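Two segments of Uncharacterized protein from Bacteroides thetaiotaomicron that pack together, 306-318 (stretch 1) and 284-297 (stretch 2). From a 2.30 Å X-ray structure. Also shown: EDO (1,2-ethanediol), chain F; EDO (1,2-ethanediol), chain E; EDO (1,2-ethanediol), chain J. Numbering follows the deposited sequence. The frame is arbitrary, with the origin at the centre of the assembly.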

ATOM      1  N   ILE A 306     -25.903 -31.866  -9.618  1.00 59.42           N
ATOM      2  CA  ILE A 306     -25.025 -31.441 -10.712  1.00 56.90           C
ATOM      3  C   ILE A 306     -23.919 -32.478 -10.846  1.00 57.78           C
ATOM      4  O   ILE A 306     -22.985 -32.491 -10.038  1.00 54.60           O
ATOM      5  CB  ILE A 306     -24.443 -30.014 -10.528  1.00 58.49           C
ATOM      6  CG1 ILE A 306     -25.518 -28.996 -10.098  1.00 59.06           C
ATOM      7  CG2 ILE A 306     -23.694 -29.571 -11.802  1.00 58.46           C
ATOM      8  CD1 ILE A 306     -24.963 -27.784  -9.464  1.00 56.22           C
ATOM      9  N   ARG A 307     -24.039 -33.351 -11.858  1.00 54.70           N
ATOM     10  CA  ARG A 307     -23.073 -34.414 -12.105  1.00 52.89           C
ATOM     11  C   ARG A 307     -21.875 -33.888 -12.895  1.00 55.37           C
ATOM     12  O   ARG A 307     -22.009 -33.465 -14.049  1.00 55.56           O
ATOM     13  CB  ARG A 307     -23.728 -35.594 -12.817  1.00 53.40           C
ATOM     14  CG  ARG A 307     -22.783 -36.774 -12.950  1.00 58.49           C
ATOM     15  CD  ARG A 307     -23.559 -38.064 -13.040  1.00 60.12           C
ATOM     16  NE  ARG A 307     -22.697 -39.243 -12.979  1.00 55.20           N
ATOM     17  CZ  ARG A 307     -22.226 -39.780 -11.860  1.00 62.89           C
ATOM     18  NH1 ARG A 307     -22.503 -39.228 -10.682  1.00 45.20           N
ATOM     19  NH2 ARG A 307     -21.479 -40.873 -11.906  1.00 52.45           N
ATOM     20  N   TYR A 308     -20.698 -33.910 -12.259  1.00 50.36           N
ATOM     21  CA  TYR A 308     -19.467 -33.439 -12.885  1.00 49.32           C
ATOM     22  C   TYR A 308     -18.612 -34.555 -13.398  1.00 51.32           C
ATOM     23  O   TYR A 308     -18.557 -35.620 -12.784  1.00 50.35           O
ATOM     24  CB  TYR A 308     -18.631 -32.629 -11.893  1.00 50.23           C
ATOM     25  CG  TYR A 308     -19.196 -31.262 -11.606  1.00 52.78           C
ATOM     26  CD1 TYR A 308     -18.982 -30.203 -12.481  1.00 55.00           C
ATOM     27  CD2 TYR A 308     -19.926 -31.019 -10.447  1.00 53.45           C
ATOM     28  CE1 TYR A 308     -19.477 -28.934 -12.213  1.00 56.69           C
ATOM     29  CE2 TYR A 308     -20.432 -29.752 -10.170  1.00 55.50           C
ATOM     30  CZ  TYR A 308     -20.205 -28.710 -11.057  1.00 63.27           C
ATOM     31  OH  TYR A 308     -20.688 -27.446 -10.814  1.00 60.92           O
ATOM     32  N   HIS A 309     -17.934 -34.298 -14.530  1.00 47.59           N
ATOM     33  CA  HIS A 309     -16.912 -35.138 -15.108  1.00 45.97           C
ATOM     34  C   HIS A 309     -15.581 -34.405 -14.929  1.00 46.04           C
ATOM     35  O   HIS A 309     -15.364 -33.346 -15.515  1.00 46.40           O
ATOM     36  CB  HIS A 309     -17.191 -35.503 -16.575  1.00 48.44           C
ATOM     37  CG  HIS A 309     -16.238 -36.526 -17.139  1.00 51.58           C
ATOM     38  ND1 HIS A 309     -16.272 -36.876 -18.478  1.00 54.51           N
ATOM     39  CD2 HIS A 309     -15.267 -37.250 -16.528  1.00 52.14           C
ATOM     40  CE1 HIS A 309     -15.324 -37.789 -18.637  1.00 53.44           C
ATOM     41  NE2 HIS A 309     -14.688 -38.040 -17.492  1.00 52.29           N
ATOM     42  N   VAL A 310     -14.725 -34.946 -14.067  1.00 40.58           N
ATOM     43  CA  VAL A 310     -13.396 -34.412 -13.733  1.00 39.63           C
ATOM     44  C   VAL A 310     -12.387 -35.265 -14.482  1.00 46.29           C
ATOM     45  O   VAL A 310     -12.405 -36.490 -14.329  1.00 46.52           O
ATOM     46  CB  VAL A 310     -13.189 -34.445 -12.197  1.00 41.75           C
ATOM     47  CG1 VAL A 310     -11.830 -33.873 -11.796  1.00 40.09           C
ATOM     48  CG2 VAL A 310     -14.340 -33.728 -11.483  1.00 41.68           C
ATOM     49  N   LYS A 311     -11.528 -34.638 -15.317  1.00 42.94           N
ATOM     50  CA  LYS A 311     -10.605 -35.391 -16.159  1.00 42.25           C
ATOM     51  C   LYS A 311      -9.344 -34.599 -16.517  1.00 48.22           C
ATOM     52  O   LYS A 311      -9.415 -33.388 -16.722  1.00 48.99           O
ATOM     53  CB  LYS A 311     -11.345 -35.795 -17.448  1.00 45.12           C
ATOM     54  CG  LYS A 311     -10.623 -36.746 -18.370  1.00 46.82           C
ATOM     55  CD  LYS A 311     -11.471 -36.992 -19.574  1.00 53.04           C
ATOM     56  CE  LYS A 311     -10.771 -37.793 -20.637  1.00 63.27           C
ATOM     57  NZ  LYS A 311     -11.678 -38.061 -21.792  1.00 76.03           N
ATOM     58  N   GLY A 312      -8.213 -35.308 -16.630  1.00 43.14           N
ATOM     59  CA  GLY A 312      -6.953 -34.701 -17.003  1.00 42.22           C
ATOM     60  C   GLY A 312      -5.732 -35.074 -16.191  1.00 45.57           C
ATOM     61  O   GLY A 312      -5.609 -36.184 -15.642  1.00 43.72           O
ATOM     62  N   THR A 313      -4.798 -34.115 -16.165  1.00 41.27           N
ATOM     63  CA  THR A 313      -3.495 -34.205 -15.533  1.00 40.26           C
ATOM     64  C   THR A 313      -3.395 -33.230 -14.391  1.00 43.96           C
ATOM     65  O   THR A 313      -3.804 -32.074 -14.525  1.00 44.77           O
ATOM     66  CB  THR A 313      -2.400 -33.886 -16.588  1.00 42.73           C
ATOM     67  OG1 THR A 313      -2.579 -34.733 -17.699  1.00 41.37           O
ATOM     68  CG2 THR A 313      -0.953 -34.060 -16.062  1.00 43.65           C
ATOM     69  N   LEU A 314      -2.795 -33.691 -13.297  1.00 39.53           N
ATOM     70  CA  LEU A 314      -2.432 -32.922 -12.113  1.00 39.41           C
ATOM     71  C   LEU A 314      -0.924 -32.769 -12.112  1.00 43.10           C
ATOM     72  O   LEU A 314      -0.225 -33.744 -12.378  1.00 43.85           O
ATOM     73  CB  LEU A 314      -2.870 -33.647 -10.840  1.00 39.09           C
ATOM     74  CG  LEU A 314      -4.332 -33.617 -10.480  1.00 45.30           C
ATOM     75  CD1 LEU A 314      -4.624 -34.674  -9.418  1.00 45.80           C
ATOM     76  CD2 LEU A 314      -4.734 -32.231  -9.978  1.00 45.57           C
ATOM     77  N   THR A 315      -0.415 -31.573 -11.841  1.00 39.64           N
ATOM     78  CA  THR A 315       1.024 -31.323 -11.783  1.00 39.67           C
ATOM     79  C   THR A 315       1.333 -30.516 -10.547  1.00 43.89           C
ATOM     80  O   THR A 315       0.802 -29.413 -10.363  1.00 45.10           O
ATOM     81  CB  THR A 315       1.571 -30.614 -13.051  1.00 47.05           C
ATOM     82  OG1 THR A 315       1.146 -31.310 -14.223  1.00 48.86           O
ATOM     83  CG2 THR A 315       3.117 -30.486 -13.047  1.00 42.63           C
ATOM     84  N   LEU A 316       2.195 -31.073  -9.708  1.00 37.96           N
ATOM     85  CA  LEU A 316       2.717 -30.447  -8.523  1.00 36.62           C
ATOM     86  C   LEU A 316       4.174 -30.112  -8.749  1.00 43.82           C
ATOM     87  O   LEU A 316       4.933 -30.987  -9.131  1.00 43.65           O
ATOM     88  CB  LEU A 316       2.583 -31.389  -7.323  1.00 34.65           C
ATOM     89  CG  LEU A 316       3.195 -30.885  -5.994  1.00 36.21           C
ATOM     90  CD1 LEU A 316       2.392 -29.735  -5.429  1.00 33.33           C
ATOM     91  CD2 LEU A 316       3.375 -32.057  -4.986  1.00 34.78           C
ATOM     92  N   SER A 317       4.567 -28.871  -8.487  1.00 43.88           N
ATOM     93  CA  SER A 317       5.970 -28.439  -8.543  1.00 45.18           C
ATOM     94  C   SER A 317       6.445 -28.081  -7.118  1.00 46.78           C
ATOM     95  O   SER A 317       5.703 -27.520  -6.324  1.00 44.72           O
ATOM     96  CB  SER A 317       6.160 -27.263  -9.498  1.00 49.99           C
ATOM     97  OG  SER A 317       5.351 -26.163  -9.129  1.00 65.45           O
ATOM     98  N   ARG A 318       7.653 -28.448  -6.802  1.00 43.93           N
ATOM     99  CA  ARG A 318       8.247 -28.204  -5.505  1.00 44.06           C
ATOM    100  C   ARG A 318       9.662 -27.730  -5.742  1.00 51.03           C
ATOM    101  O   ARG A 318      10.420 -28.393  -6.451  1.00 52.88           O
ATOM    102  CB  ARG A 318       8.194 -29.485  -4.655  1.00 40.76           C
ATOM    103  CG  ARG A 318       8.557 -29.263  -3.224  1.00 49.02           C
ATOM    104  CD  ARG A 318       8.484 -30.526  -2.400  1.00 49.67           C
ATOM    105  NE  ARG A 318       7.116 -30.900  -2.037  1.00 49.51           N
ATOM    106  CZ  ARG A 318       6.827 -31.956  -1.281  1.00 56.27           C
ATOM    107  NH1 ARG A 318       7.802 -32.716  -0.787  1.00 34.96           N
ATOM    108  NH2 ARG A 318       5.562 -32.270  -1.022  1.00 34.08           N
TER
HETATM  109  C1  EDO F 404       9.004 -35.066  -4.240  1.00 76.33           C
HETATM  110  O1  EDO F 404       8.116 -34.243  -4.983  1.00 73.73           O
HETATM  111  C2  EDO F 404       9.965 -34.178  -3.402  1.00 79.22           C
HETATM  112  O2  EDO F 404      10.878 -34.989  -2.662  1.00 80.84           O
HETATM  113  C1  EDO E 403      -8.598 -33.531  -8.333  1.00 48.47           C
HETATM  114  O1  EDO E 403      -9.540 -34.578  -8.211  1.00 44.81           O
HETATM  115  C2  EDO E 403      -8.894 -32.702  -9.570  1.00 50.90           C
HETATM  116  O2  EDO E 403     -10.080 -31.954  -9.379  1.00 56.54           O
HETATM  117  C1  EDO J 408       2.637 -26.308  -1.963  1.00 64.15           C
HETATM  118  O1  EDO J 408       2.768 -24.935  -1.576  1.00 65.30           O
HETATM  119  C2  EDO J 408       3.171 -26.589  -3.414  1.00 67.78           C
HETATM  120  O2  EDO J 408       4.598 -26.896  -3.495  1.00 68.33           O
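Stretch 2 (284-297) HRYVIINNVDYYFN

Stretch 2 is one strand, extended except at Asn 291, whose positive phi (58°) marks the bulge; it lies antiparallel to stretch 1, whose two strands, before and after the corner at Gly 312, run at 162° and 159° to it, each axis approaching to 4.6 Å. Arg 307 lies opposite Asn 297: its NH1 donates to Asn 297 OD1 at 2.8 Å. Tyr 308 pairs through its backbone with Phe 296 (Tyr 308 N to Phe 296 O, 2.8 Å), and their rings are nearly parallel but slid apart. His 309 suits its place twice over: its flat ring stacks face-to-face on Tyr 295, centroids 3.9 Å apart, while its NE2 donates to Asp 293 OD1 at 2.6 Å. Compact, branched Val 310 lays its CB over the face of the Tyr 294 ring, 3.8 Å from the centroid. Lys 311 reaches Asp 293 through a water that bonds both NZ and OD2. At Gly 312, whose backbone angles call for glycine, the chain turns; its N donates to Val 292 O at 2.8 Å, and a beta bulge then shifts the register by one. Leu 314 meets Ile 289, CD1 to CD1 at 3.9 Å, and Leu 316 packs on Val 287, CB to CB at 4.1 Å, aliphatic chains filling a buried face. Thr 315 and Ser 317 share the other face with Ile 288 and Tyr 286. Arg 318 O accepts from Arg 285 N at 2.8 Å.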

ATOM      1  N   HIS A 284      13.683 -27.931  -9.457  1.00 55.70           N
ATOM      2  CA  HIS A 284      12.235 -28.011  -9.595  1.00 53.51           C
ATOM      3  C   HIS A 284      11.872 -29.483  -9.644  1.00 53.22           C
ATOM      4  O   HIS A 284      12.310 -30.180 -10.566  1.00 51.97           O
ATOM      5  CB  HIS A 284      11.752 -27.292 -10.872  1.00 55.59           C
ATOM      6  CG  HIS A 284      12.158 -25.855 -10.970  1.00 60.80           C
ATOM      7  ND1 HIS A 284      11.586 -24.882 -10.163  1.00 62.07           N
ATOM      8  CD2 HIS A 284      13.047 -25.267 -11.796  1.00 64.59           C
ATOM      9  CE1 HIS A 284      12.157 -23.747 -10.511  1.00 62.77           C
ATOM     10  NE2 HIS A 284      13.033 -23.926 -11.495  1.00 64.99           N
ATOM     11  N   ARG A 285      11.142 -29.977  -8.627  1.00 48.22           N
ATOM     12  CA  ARG A 285      10.696 -31.375  -8.591  1.00 47.23           C
ATOM     13  C   ARG A 285       9.243 -31.382  -8.955  1.00 50.87           C
ATOM     14  O   ARG A 285       8.476 -30.525  -8.501  1.00 50.60           O
ATOM     15  CB  ARG A 285      10.952 -32.055  -7.237  1.00 46.46           C
ATOM     16  CG  ARG A 285      12.436 -32.246  -6.949  1.00 68.78           C
ATOM     17  CD  ARG A 285      12.805 -33.699  -6.690  1.00 80.72           C
ATOM     18  NE  ARG A 285      12.801 -34.012  -5.261  1.00 85.05           N
ATOM     19  CZ  ARG A 285      13.859 -33.915  -4.461  1.00 88.51           C
ATOM     20  NH1 ARG A 285      15.029 -33.522  -4.939  1.00 71.25           N
ATOM     21  NH2 ARG A 285      13.753 -34.226  -3.174  1.00 70.92           N
ATOM     22  N   TYR A 286       8.863 -32.317  -9.792  1.00 47.27           N
ATOM     23  CA  TYR A 286       7.495 -32.407 -10.272  1.00 45.22           C
ATOM     24  C   TYR A 286       6.857 -33.726  -9.964  1.00 47.44           C
ATOM     25  O   TYR A 286       7.503 -34.763 -10.086  1.00 47.66           O
ATOM     26  CB  TYR A 286       7.457 -32.189 -11.794  1.00 46.44           C
ATOM     27  CG  TYR A 286       8.033 -30.858 -12.218  1.00 49.02           C
ATOM     28  CD1 TYR A 286       7.319 -29.674 -12.033  1.00 50.89           C
ATOM     29  CD2 TYR A 286       9.295 -30.773 -12.798  1.00 50.46           C
ATOM     30  CE1 TYR A 286       7.829 -28.448 -12.451  1.00 51.00           C
ATOM     31  CE2 TYR A 286       9.826 -29.546 -13.197  1.00 52.25           C
ATOM     32  CZ  TYR A 286       9.085 -28.387 -13.027  1.00 59.98           C
ATOM     33  OH  TYR A 286       9.576 -27.167 -13.415  1.00 67.96           O
ATOM     34  N   VAL A 287       5.581 -33.691  -9.584  1.00 41.21           N
ATOM     35  CA  VAL A 287       4.788 -34.899  -9.434  1.00 40.44           C
ATOM     36  C   VAL A 287       3.735 -34.776 -10.518  1.00 44.01           C
ATOM     37  O   VAL A 287       2.939 -33.840 -10.464  1.00 45.08           O
ATOM     38  CB  VAL A 287       4.199 -35.144  -8.024  1.00 43.23           C
ATOM     39  CG1 VAL A 287       3.344 -36.420  -8.007  1.00 43.20           C
ATOM     40  CG2 VAL A 287       5.306 -35.224  -6.972  1.00 42.89           C
ATOM     41  N   ILE A 288       3.761 -35.644 -11.537  1.00 37.34           N
ATOM     42  CA  ILE A 288       2.761 -35.559 -12.598  1.00 36.65           C
ATOM     43  C   ILE A 288       1.778 -36.721 -12.467  1.00 40.93           C
ATOM     44  O   ILE A 288       2.203 -37.868 -12.496  1.00 41.44           O
ATOM     45  CB  ILE A 288       3.458 -35.533 -13.981  1.00 40.51           C
ATOM     46  CG1 ILE A 288       4.321 -34.246 -14.104  1.00 42.26           C
ATOM     47  CG2 ILE A 288       2.449 -35.666 -15.145  1.00 37.91           C
ATOM     48  CD1 ILE A 288       5.225 -34.217 -15.279  1.00 47.61           C
ATOM     49  N   ILE A 289       0.476 -36.444 -12.341  1.00 36.97           N
ATOM     50  CA  ILE A 289      -0.521 -37.536 -12.270  1.00 34.90           C
ATOM     51  C   ILE A 289      -1.306 -37.499 -13.551  1.00 38.22           C
ATOM     52  O   ILE A 289      -1.947 -36.501 -13.839  1.00 40.27           O
ATOM     53  CB  ILE A 289      -1.451 -37.504 -11.008  1.00 35.64           C
ATOM     54  CG1 ILE A 289      -0.647 -37.377  -9.690  1.00 33.96           C
ATOM     55  CG2 ILE A 289      -2.410 -38.726 -10.974  1.00 33.22           C
ATOM     56  CD1 ILE A 289      -1.537 -36.950  -8.489  1.00 33.85           C
ATOM     57  N   ASN A 290      -1.252 -38.569 -14.327  1.00 35.09           N
ATOM     58  CA  ASN A 290      -1.940 -38.651 -15.607  1.00 34.89           C
ATOM     59  C   ASN A 290      -3.179 -39.497 -15.542  1.00 40.59           C
ATOM     60  O   ASN A 290      -3.289 -40.382 -14.697  1.00 40.30           O
ATOM     61  CB  ASN A 290      -1.006 -39.217 -16.677  1.00 34.23           C
ATOM     62  CG  ASN A 290       0.143 -38.321 -17.036  1.00 51.08           C
ATOM     63  OD1 ASN A 290       1.310 -38.686 -16.897  1.00 55.36           O
ATOM     64  ND2 ASN A 290      -0.161 -37.132 -17.505  1.00 49.48           N
ATOM     65  N   ASN A 291      -4.099 -39.242 -16.482  1.00 39.61           N
ATOM     66  CA  ASN A 291      -5.343 -39.969 -16.707  1.00 40.89           C
ATOM     67  C   ASN A 291      -6.275 -40.007 -15.495  1.00 44.77           C
ATOM     68  O   ASN A 291      -6.875 -41.042 -15.186  1.00 44.28           O
ATOM     69  CB  ASN A 291      -5.063 -41.394 -17.231  1.00 39.01           C
ATOM     70  CG  ASN A 291      -4.410 -41.343 -18.575  1.00 46.28           C
ATOM     71  OD1 ASN A 291      -4.891 -40.672 -19.483  1.00 40.79           O
ATOM     72  ND2 ASN A 291      -3.264 -41.981 -18.707  1.00 41.14           N
ATOM     73  N   VAL A 292      -6.433 -38.857 -14.855  1.00 40.81           N
ATOM     74  CA  VAL A 292      -7.395 -38.691 -13.782  1.00 39.63           C
ATOM     75  C   VAL A 292      -8.726 -38.618 -14.526  1.00 46.35           C
ATOM     76  O   VAL A 292      -8.876 -37.799 -15.419  1.00 47.24           O
ATOM     77  CB  VAL A 292      -7.102 -37.451 -12.911  1.00 42.26           C
ATOM     78  CG1 VAL A 292      -8.181 -37.255 -11.865  1.00 42.27           C
ATOM     79  CG2 VAL A 292      -5.725 -37.539 -12.266  1.00 41.01           C
ATOM     80  N   ASP A 293      -9.627 -39.536 -14.259  1.00 43.98           N
ATOM     81  CA  ASP A 293     -10.894 -39.580 -14.961  1.00 45.05           C
ATOM     82  C   ASP A 293     -11.977 -40.135 -14.031  1.00 47.98           C
ATOM     83  O   ASP A 293     -12.025 -41.343 -13.777  1.00 47.85           O
ATOM     84  CB  ASP A 293     -10.752 -40.445 -16.257  1.00 47.51           C
ATOM     85  CG  ASP A 293     -11.885 -40.282 -17.248  1.00 56.49           C
ATOM     86  OD1 ASP A 293     -12.977 -39.828 -16.839  1.00 59.77           O
ATOM     87  OD2 ASP A 293     -11.720 -40.694 -18.398  1.00 55.77           O
ATOM     88  N   TYR A 294     -12.824 -39.255 -13.513  1.00 42.67           N
ATOM     89  CA  TYR A 294     -13.914 -39.679 -12.641  1.00 42.00           C
ATOM     90  C   TYR A 294     -15.132 -38.743 -12.752  1.00 46.59           C
ATOM     91  O   TYR A 294     -15.066 -37.613 -13.276  1.00 44.07           O
ATOM     92  CB  TYR A 294     -13.463 -39.841 -11.167  1.00 40.93           C
ATOM     93  CG  TYR A 294     -13.087 -38.558 -10.465  1.00 41.19           C
ATOM     94  CD1 TYR A 294     -14.053 -37.779  -9.828  1.00 43.41           C
ATOM     95  CD2 TYR A 294     -11.760 -38.171 -10.347  1.00 41.07           C
ATOM     96  CE1 TYR A 294     -13.711 -36.602  -9.158  1.00 43.09           C
ATOM     97  CE2 TYR A 294     -11.404 -36.985  -9.701  1.00 41.30           C
ATOM     98  CZ  TYR A 294     -12.383 -36.217  -9.086  1.00 45.55           C
ATOM     99  OH  TYR A 294     -12.042 -35.069  -8.422  1.00 38.37           O
ATOM    100  N   TYR A 295     -16.245 -39.258 -12.234  1.00 44.68           N
ATOM    101  CA  TYR A 295     -17.543 -38.614 -12.166  1.00 45.39           C
ATOM    102  C   TYR A 295     -18.055 -38.550 -10.725  1.00 49.79           C
ATOM    103  O   TYR A 295     -17.864 -39.506  -9.974  1.00 49.60           O
ATOM    104  CB  TYR A 295     -18.548 -39.412 -12.982  1.00 47.27           C
ATOM    105  CG  TYR A 295     -18.290 -39.466 -14.462  1.00 49.87           C
ATOM    106  CD1 TYR A 295     -17.485 -40.463 -15.012  1.00 52.07           C
ATOM    107  CD2 TYR A 295     -18.961 -38.615 -15.335  1.00 51.22           C
ATOM    108  CE1 TYR A 295     -17.292 -40.558 -16.392  1.00 53.59           C
ATOM    109  CE2 TYR A 295     -18.804 -38.725 -16.713  1.00 53.20           C
ATOM    110  CZ  TYR A 295     -17.953 -39.687 -17.238  1.00 60.21           C
ATOM    111  OH  TYR A 295     -17.789 -39.795 -18.594  1.00 64.67           O
ATOM    112  N   PHE A 296     -18.785 -37.482 -10.367  1.00 45.86           N
ATOM    113  CA  PHE A 296     -19.422 -37.379  -9.050  1.00 45.18           C
ATOM    114  C   PHE A 296     -20.585 -36.404  -9.115  1.00 52.01           C
ATOM    115  O   PHE A 296     -20.624 -35.553 -10.006  1.00 51.76           O
ATOM    116  CB  PHE A 296     -18.414 -36.964  -7.944  1.00 44.35           C
ATOM    117  CG  PHE A 296     -18.097 -35.492  -7.899  1.00 44.46           C
ATOM    118  CD1 PHE A 296     -17.172 -34.936  -8.774  1.00 44.87           C
ATOM    119  CD2 PHE A 296     -18.727 -34.654  -6.978  1.00 46.21           C
ATOM    120  CE1 PHE A 296     -16.882 -33.573  -8.734  1.00 45.21           C
ATOM    121  CE2 PHE A 296     -18.441 -33.288  -6.941  1.00 48.03           C
ATOM    122  CZ  PHE A 296     -17.508 -32.760  -7.811  1.00 45.58           C
ATOM    123  N   ASN A 297     -21.486 -36.481  -8.126  1.00 50.16           N
ATOM    124  CA  ASN A 297     -22.632 -35.586  -8.009  1.00 51.32           C
ATOM    125  C   ASN A 297     -22.402 -34.543  -6.935  1.00 54.82           C
ATOM    126  O   ASN A 297     -22.146 -34.888  -5.776  1.00 55.48           O
ATOM    127  CB  ASN A 297     -23.913 -36.367  -7.675  1.00 52.98           C
ATOM    128  CG  ASN A 297     -24.351 -37.378  -8.706  1.00 72.21           C
ATOM    129  OD1 ASN A 297     -24.268 -37.151  -9.913  1.00 63.90           O
ATOM    130  ND2 ASN A 297     -24.898 -38.492  -8.245  1.00 63.69           N
TER
HETATM  131  O   HOH W   1      -3.534 -37.222 -18.446  1.00 47.07           O
HETATM  132  O   HOH W   2     -13.649 -40.169 -20.313  1.00 52.58           O